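PDB 1WX1: nicotinate-nucleotide--dimethylbenzimidazole phosphoribosyltransferase from Thermus thermophilus HB8, which probably catalyses transfer of the phosphoribosyl group of nicotinate mononucleotide to 5,6-dimethylbenzimidazole, giving alpha-ribazole 5'-phosphate for the lower ligand of cobalamin. Local coordinates for residues A130-P133 against E134-E137; G194-G197 against L198-K201; M324-F327 against Q328-G331. All coordinates share one frame; numbering follows the deposited sequence.

Overall arrangement
All three contacts are local turns at helix ends, met in series along the chain. Contact 1 starts helix 133-152, contact 2 is the first part of helix 195-210, and contact 3 forms the short helix 327-330 near the C-terminus. Contacts 1 and 2 have centres about 27 Å apart and nearest atoms about 13 Å apart, without touching. Contact 3 lies across the chain's centre from both, its own centre about 56 Å from that of contact 1 and 58 Å from that of contact 2, and it alone meets the second subunit. The side chain of T132 in contact 1 is about 13 Å from a bound sodium ion. None of the three adjoins the predicted proton acceptor, E304.

Contact 1. Residues A130-P133 against E134-E137; sequences AMTP and EEAE
T132 and E135 exchange hydrogen bonds in both directions. The backbone N of T132 donates to OE1 of E135 over 2.9 Å in a nearly straight bond (168° at the hydrogen), meeting the carboxylate oxygen on its anti side, 27° out of the carboxylate plane. In return, E135 N donates to OG1 of T132 at 3.2 Å. The hydroxyl can receive it because chi1 of 63° sets OG1 between the backbone N and the carbonyl carbon, facing the first turn. OE1 of E135 also takes part in a salt bridge with R119, so one oxygen serves both the cap and R119, further back in the same loop. An alanine at E135 takes away the carboxylate, which would probably leave the T132 N-H without its partner and the R119 charge without its mate, with half of the capping box gone. On the outer side, a water lies 2.7 Å from T132 OG1 and donates to OE1 of E134, whose other oxygen pairs with R138. The helical backbone bonds begin here, A136 N to T132 O at 3.0 Å and E137 N to P133 O. Packing lies on the inner side: SD of M131 rests 3.8 Å from CB of A136, while CB of M131 sits beside E135 OE1. M131 and A136 both also touch A223 of helix 218-225, which joins this end of the helix to its neighbour. T132 at the N-cap, P133 as the first helical residue and E135 two places later make a classic capping box at the start of helix 133-152.

Contact 2. Residues G194-G197 against L198-K201; sequences GEEG and LRRK
L198 and E195 meet closely in the first turn of helix 195-210, with CB of L198 3.1 Å from the carbonyl O of E195. Four successive main-chain bonds hold this turn, from L198 N to G194 O, R199 N to E195 O, R200 N to E196 O, and K201 N to G197 O; the last is the shortest at 2.8 Å. K201 lays its CG 3.2 Å from G197 O before the chain bends away, carrying NZ to the carbonyl of G188. R200 also folds back over the turn: a bend at chi3 (-49°) lays one face of its guanidinium over the main chain, with E196 O 3.8 Å above the plane over its centre and G197 CA on the same face. Its NH2 bonds to the carbonyl of G62 and its NE weakly to that of E61, which helps to hold the group there.

The outer side is much looser. E196 and R199 run side by side, but the salt bridge from E196 OE1 to R199 NH1 is long at 3.8 Å. OE1 approaches the guanidinium at its edge and in its plane, although the two flat groups are turned 60° apart. E195 likewise runs alongside L198, its OE1 3.8 Å from CD2. The unbroken i to i+4 bonds, with a long i to i+3 salt bridge on the exposed side, are those of a surface alpha-helix, here at the start of helix 195-210.

Contact 3. Residues M324-F327 against Q328-G331; sequences MATF and QEAG
A capping box formed by T326 and E329 opens the short helix 327-330, which follows helix 306-321 near the C-terminus. T326 N donates to OE2 of E329 over 3.1 Å with an angle of 154° at the hydrogen. The donor comes down on the carboxylate from above, 59° out of its plane. The reciprocal bond runs from E329 N to T326 OG1, although the position of that hydroxyl oxygen is less certain in the model. The E329 chain leaves with CG beside its own backbone N (chi1 -66°) and continues extended, which carries the carboxylate back past the threonine to the extended loop residues 324-325. There OE2 lies 3.4 Å from CA of A325. The other oxygen, OE1, forms a salt bridge with R12, and the same arginine makes a weak hydrogen bond to M324 O, so the cap is tied to the N-terminal part of the chain. A water near T326 OG1 also donates to OE1 of Q328.

As the N-cap residue, T326 also supplies the first carbonyl of the helix: A330 N meets T326 O at 2.8 Å, almost in line with the C=O bond. G331 is the first residue to leave helical phi/psi, with a positive phi, and its N makes a weak hydrogen bond to F327 O. Beside the polar cap, the methyl groups of A325 and A330 touch, CB to CB 3.9 Å, and both residues pack on N77 of the second subunit. M324 reaches A84 of that subunit, while the F327 side chain turns to R334 of its own chain.

Contact 1. Residues A130-P133 against E134-E137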
loop_
_atom_site.group_PDB
_atom_site.type_symbol
_atom_site.label_atom_id
_atom_site.label_comp_id
_atom_site.label_asym_id
_atom_site.label_seq_id
_atom_site.Cartn_x
_atom_site.Cartn_y
_atom_site.Cartn_z
ATOM N N ALA A 130 27.000 -16.109 19.609
ATOM C CA ALA A 130 25.679 -15.818 20.147
ATOM C C ALA A 130 24.982 -17.066 20.672
ATOM O O ALA A 130 24.272 -17.010 21.676
ATOM C CB ALA A 130 24.824 -15.146 19.079
ATOM N N MET A 131 25.189 -18.189 19.992
ATOM C CA MET A 131 24.570 -19.454 20.384
ATOM C C MET A 131 25.382 -20.583 19.760
ATOM O O MET A 131 26.279 -20.327 18.964
ATOM C CB MET A 131 23.135 -19.516 19.849
ATOM C CG MET A 131 23.068 -19.665 18.328
ATOM S SD MET A 131 21.485 -19.201 17.577
ATOM C CE MET A 131 21.753 -17.463 17.308
ATOM N N THR A 132 25.064 -21.824 20.109
ATOM C CA THR A 132 25.771 -22.963 19.528
ATOM C C THR A 132 25.038 -23.388 18.254
ATOM O O THR A 132 23.867 -23.049 18.058
ATOM C CB THR A 132 25.792 -24.182 20.471
ATOM O OG1 THR A 132 24.448 -24.635 20.688
ATOM C CG2 THR A 132 26.438 -23.828 21.802
ATOM N N PRO A 133 25.722 -24.121 17.362
ATOM C CA PRO A 133 25.074 -24.565 16.125
ATOM C C PRO A 133 23.839 -25.416 16.433
ATOM O O PRO A 133 22.845 -25.371 15.714
ATOM C CB PRO A 133 26.178 -25.359 15.431
ATOM C CG PRO A 133 27.418 -24.609 15.844
ATOM C CD PRO A 133 27.171 -24.394 17.326
ATOM N N GLU A 134 23.912 -26.184 17.517
ATOM C CA GLU A 134 22.814 -27.048 17.942
ATOM C C GLU A 134 21.585 -26.225 18.341
ATOM O O GLU A 134 20.443 -26.595 18.038
ATOM C CB GLU A 134 23.283 -27.920 19.112
ATOM C CG GLU A 134 22.303 -28.985 19.573
ATOM C CD GLU A 134 21.250 -28.449 20.523
ATOM O OE1 GLU A 134 21.535 -27.466 21.243
ATOM O OE2 GLU A 134 20.144 -29.025 20.568
ATOM N N GLU A 135 21.818 -25.109 19.020
ATOM C CA GLU A 135 20.723 -24.238 19.436
ATOM C C GLU A 135 20.122 -23.552 18.208
ATOM O O GLU A 135 18.909 -23.377 18.117
ATOM C CB GLU A 135 21.236 -23.206 20.450
ATOM C CG GLU A 135 21.738 -23.862 21.741
ATOM C CD GLU A 135 22.393 -22.890 22.710
ATOM O OE1 GLU A 135 23.124 -21.983 22.262
ATOM O OE2 GLU A 135 22.194 -23.052 23.929
ATOM N N ALA A 136 20.974 -23.167 17.261
ATOM C CA ALA A 136 20.488 -22.531 16.040
ATOM C C ALA A 136 19.580 -23.516 15.294
ATOM O O ALA A 136 18.539 -23.129 14.759
ATOM C CB ALA A 136 21.665 -22.111 15.152
ATOM N N GLU A 137 19.967 -24.791 15.260
ATOM C CA GLU A 137 19.147 -25.799 14.583
ATOM C C GLU A 137 17.772 -25.900 15.241
ATOM O O GLU A 137 16.753 -25.978 14.556
ATOM C CB GLU A 137 19.829 -27.170 14.606
ATOM C CG GLU A 137 18.966 -28.325 14.076
ATOM C CD GLU A 137 18.640 -28.238 12.581
ATOM O OE1 GLU A 137 17.817 -29.054 12.109
ATOM O OE2 GLU A 137 19.203 -27.373 11.873
HETATM O O HOH W 1 23.944 -26.532 22.613
#

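Contact 2. Residues G194-G197 against L198-K201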
loop_
_atom_site.group_PDB
_atom_site.type_symbol
_atom_site.label_atom_id
_atom_site.label_comp_id
_atom_site.label_asym_id
_atom_site.label_seq_id
_atom_site.Cartn_x
_atom_site.Cartn_y
_atom_site.Cartn_z
ATOM N N GLY A 194 21.697 7.844 19.364
ATOM C CA GLY A 194 22.872 8.691 19.470
ATOM C C GLY A 194 24.044 8.166 18.662
ATOM O O GLY A 194 24.083 6.987 18.308
ATOM N N GLU A 195 25.004 9.038 18.369
ATOM C CA GLU A 195 26.173 8.642 17.596
ATOM C C GLU A 195 27.005 7.616 18.345
ATOM O O GLU A 195 27.611 6.738 17.734
ATOM C CB GLU A 195 27.022 9.866 17.253
ATOM C CG GLU A 195 26.305 10.848 16.345
ATOM C CD GLU A 195 25.878 10.219 15.028
ATOM O OE1 GLU A 195 26.765 9.829 14.237
ATOM O OE2 GLU A 195 24.656 10.111 14.784
ATOM N N GLU A 196 27.033 7.719 19.670
ATOM C CA GLU A 196 27.789 6.761 20.461
ATOM C C GLU A 196 27.220 5.350 20.327
ATOM O O GLU A 196 27.981 4.374 20.253
ATOM C CB GLU A 196 27.826 7.178 21.934
ATOM C CG GLU A 196 29.096 7.928 22.340
ATOM C CD GLU A 196 30.364 7.164 21.978
ATOM O OE1 GLU A 196 30.839 7.302 20.827
ATOM O OE2 GLU A 196 30.878 6.411 22.838
ATOM N N GLY A 197 25.889 5.246 20.280
ATOM C CA GLY A 197 25.235 3.954 20.150
ATOM C C GLY A 197 25.617 3.381 18.805
ATOM O O GLY A 197 25.990 2.203 18.718
ATOM N N LEU A 198 25.587 4.231 17.780
ATOM C CA LEU A 198 25.917 3.916 16.414
ATOM C C LEU A 198 27.265 3.232 16.384
ATOM O O LEU A 198 27.438 2.168 15.805
ATOM C CB LEU A 198 25.977 5.223 15.623
ATOM C CG LEU A 198 25.272 5.122 14.267
ATOM C CD1 LEU A 198 23.753 5.006 14.407
ATOM C CD2 LEU A 198 25.528 6.335 13.373
ATOM N N ARG A 199 28.209 3.923 17.003
ATOM C CA ARG A 199 29.568 3.468 17.081
ATOM C C ARG A 199 29.684 2.114 17.785
ATOM O O ARG A 199 30.409 1.223 17.332
ATOM C CB ARG A 199 30.403 4.498 17.838
ATOM C CG ARG A 199 31.889 4.247 17.757
ATOM C CD ARG A 199 32.650 5.286 18.560
ATOM N NE ARG A 199 34.085 5.037 18.528
ATOM C CZ ARG A 199 34.947 5.529 19.409
ATOM N NH1 ARG A 199 34.513 6.303 20.396
ATOM N NH2 ARG A 199 36.236 5.240 19.309
ATOM N N ARG A 200 28.995 1.947 18.914
ATOM C CA ARG A 200 29.092 0.666 19.608
ATOM C C ARG A 200 28.446 -0.443 18.801
ATOM O O ARG A 200 28.902 -1.567 18.839
ATOM C CB ARG A 200 28.508 0.764 20.994
ATOM C CG ARG A 200 29.385 1.627 21.879
ATOM C CD ARG A 200 28.876 1.646 23.312
ATOM N NE ARG A 200 27.447 1.939 23.340
ATOM C CZ ARG A 200 26.904 3.074 23.793
ATOM N NH1 ARG A 200 27.664 4.055 24.280
ATOM N NH2 ARG A 200 25.588 3.250 23.745
ATOM N N LYS A 201 27.408 -0.129 18.030
ATOM C CA LYS A 201 26.760 -1.168 17.225
ATOM C C LYS A 201 27.730 -1.615 16.149
ATOM O O LYS A 201 27.910 -2.810 15.949
ATOM C CB LYS A 201 25.447 -0.677 16.591
ATOM C CG LYS A 201 24.381 -0.322 17.612
ATOM C CD LYS A 201 22.983 -0.622 17.100
ATOM C CE LYS A 201 22.623 0.206 15.889
ATOM N NZ LYS A 201 21.208 -0.045 15.488
#

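Contact 3. Residues M324-F327 against Q328-G331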
loop_
_atom_site.group_PDB
_atom_site.type_symbol
_atom_site.label_atom_id
_atom_site.label_comp_id
_atom_site.label_asym_id
_atom_site.label_seq_id
_atom_site.Cartn_x
_atom_site.Cartn_y
_atom_site.Cartn_z
ATOM N N MET A 324 -9.389 -9.888 -14.522
ATOM C CA MET A 324 -10.042 -8.865 -15.332
ATOM C C MET A 324 -10.389 -9.507 -16.668
ATOM O O MET A 324 -9.858 -10.564 -17.015
ATOM C CB MET A 324 -9.101 -7.693 -15.613
ATOM C CG MET A 324 -8.877 -6.734 -14.465
ATOM S SD MET A 324 -7.578 -5.564 -14.902
ATOM C CE MET A 324 -8.374 -4.641 -16.232
ATOM N N ALA A 325 -11.272 -8.862 -17.419
ATOM C CA ALA A 325 -11.649 -9.367 -18.732
ATOM C C ALA A 325 -10.632 -8.848 -19.742
ATOM O O ALA A 325 -10.035 -7.786 -19.538
ATOM C CB ALA A 325 -13.038 -8.872 -19.100
ATOM N N THR A 326 -10.418 -9.598 -20.817
ATOM C CA THR A 326 -9.495 -9.166 -21.860
ATOM C C THR A 326 -10.316 -8.352 -22.858
ATOM O O THR A 326 -11.546 -8.381 -22.817
ATOM C CB THR A 326 -8.868 -10.362 -22.610
ATOM O OG1 THR A 326 -9.904 -11.127 -23.240
ATOM C CG2 THR A 326 -8.095 -11.248 -21.651
ATOM N N PHE A 327 -9.640 -7.629 -23.745
ATOM C CA PHE A 327 -10.326 -6.821 -24.753
ATOM C C PHE A 327 -11.337 -7.677 -25.508
ATOM O O PHE A 327 -12.495 -7.290 -25.691
ATOM C CB PHE A 327 -9.312 -6.242 -25.742
ATOM C CG PHE A 327 -8.479 -5.130 -25.171
ATOM C CD1 PHE A 327 -9.034 -3.875 -24.945
ATOM C CD2 PHE A 327 -7.137 -5.333 -24.867
ATOM C CE1 PHE A 327 -8.269 -2.836 -24.411
ATOM C CE2 PHE A 327 -6.363 -4.302 -24.333
ATOM C CZ PHE A 327 -6.928 -3.051 -24.110
ATOM N N GLN A 328 -10.886 -8.855 -25.925
ATOM C CA GLN A 328 -11.719 -9.782 -26.674
ATOM C C GLN A 328 -12.895 -10.287 -25.853
ATOM O O GLN A 328 -14.003 -10.432 -26.368
ATOM C CB GLN A 328 -10.863 -10.957 -27.151
ATOM C CG GLN A 328 -11.571 -11.921 -28.082
ATOM C CD GLN A 328 -10.615 -12.924 -28.702
ATOM O OE1 GLN A 328 -9.975 -13.709 -27.998
ATOM N NE2 GLN A 328 -10.509 -12.899 -30.026
ATOM N N GLU A 329 -12.654 -10.544 -24.571
ATOM C CA GLU A 329 -13.692 -11.040 -23.673
ATOM C C GLU A 329 -14.757 -10.000 -23.339
ATOM O O GLU A 329 -15.937 -10.331 -23.212
ATOM C CB GLU A 329 -13.059 -11.540 -22.368
ATOM C CG GLU A 329 -12.163 -12.763 -22.534
ATOM C CD GLU A 329 -11.402 -13.124 -21.261
ATOM O OE1 GLU A 329 -10.654 -14.126 -21.282
ATOM O OE2 GLU A 329 -11.545 -12.412 -20.245
ATOM N N ALA A 330 -14.337 -8.746 -23.199
ATOM C CA ALA A 330 -15.258 -7.667 -22.849
ATOM C C ALA A 330 -15.834 -6.927 -24.048
ATOM O O ALA A 330 -16.798 -6.181 -23.906
ATOM C CB ALA A 330 -14.562 -6.674 -21.921
ATOM N N GLY A 331 -15.247 -7.127 -25.223
ATOM C CA GLY A 331 -15.738 -6.440 -26.404
ATOM C C GLY A 331 -15.358 -4.972 -26.379
ATOM O O GLY A 331 -16.167 -4.096 -26.696
HETATM O O HOH W 2 -9.102 -13.270 -24.945
#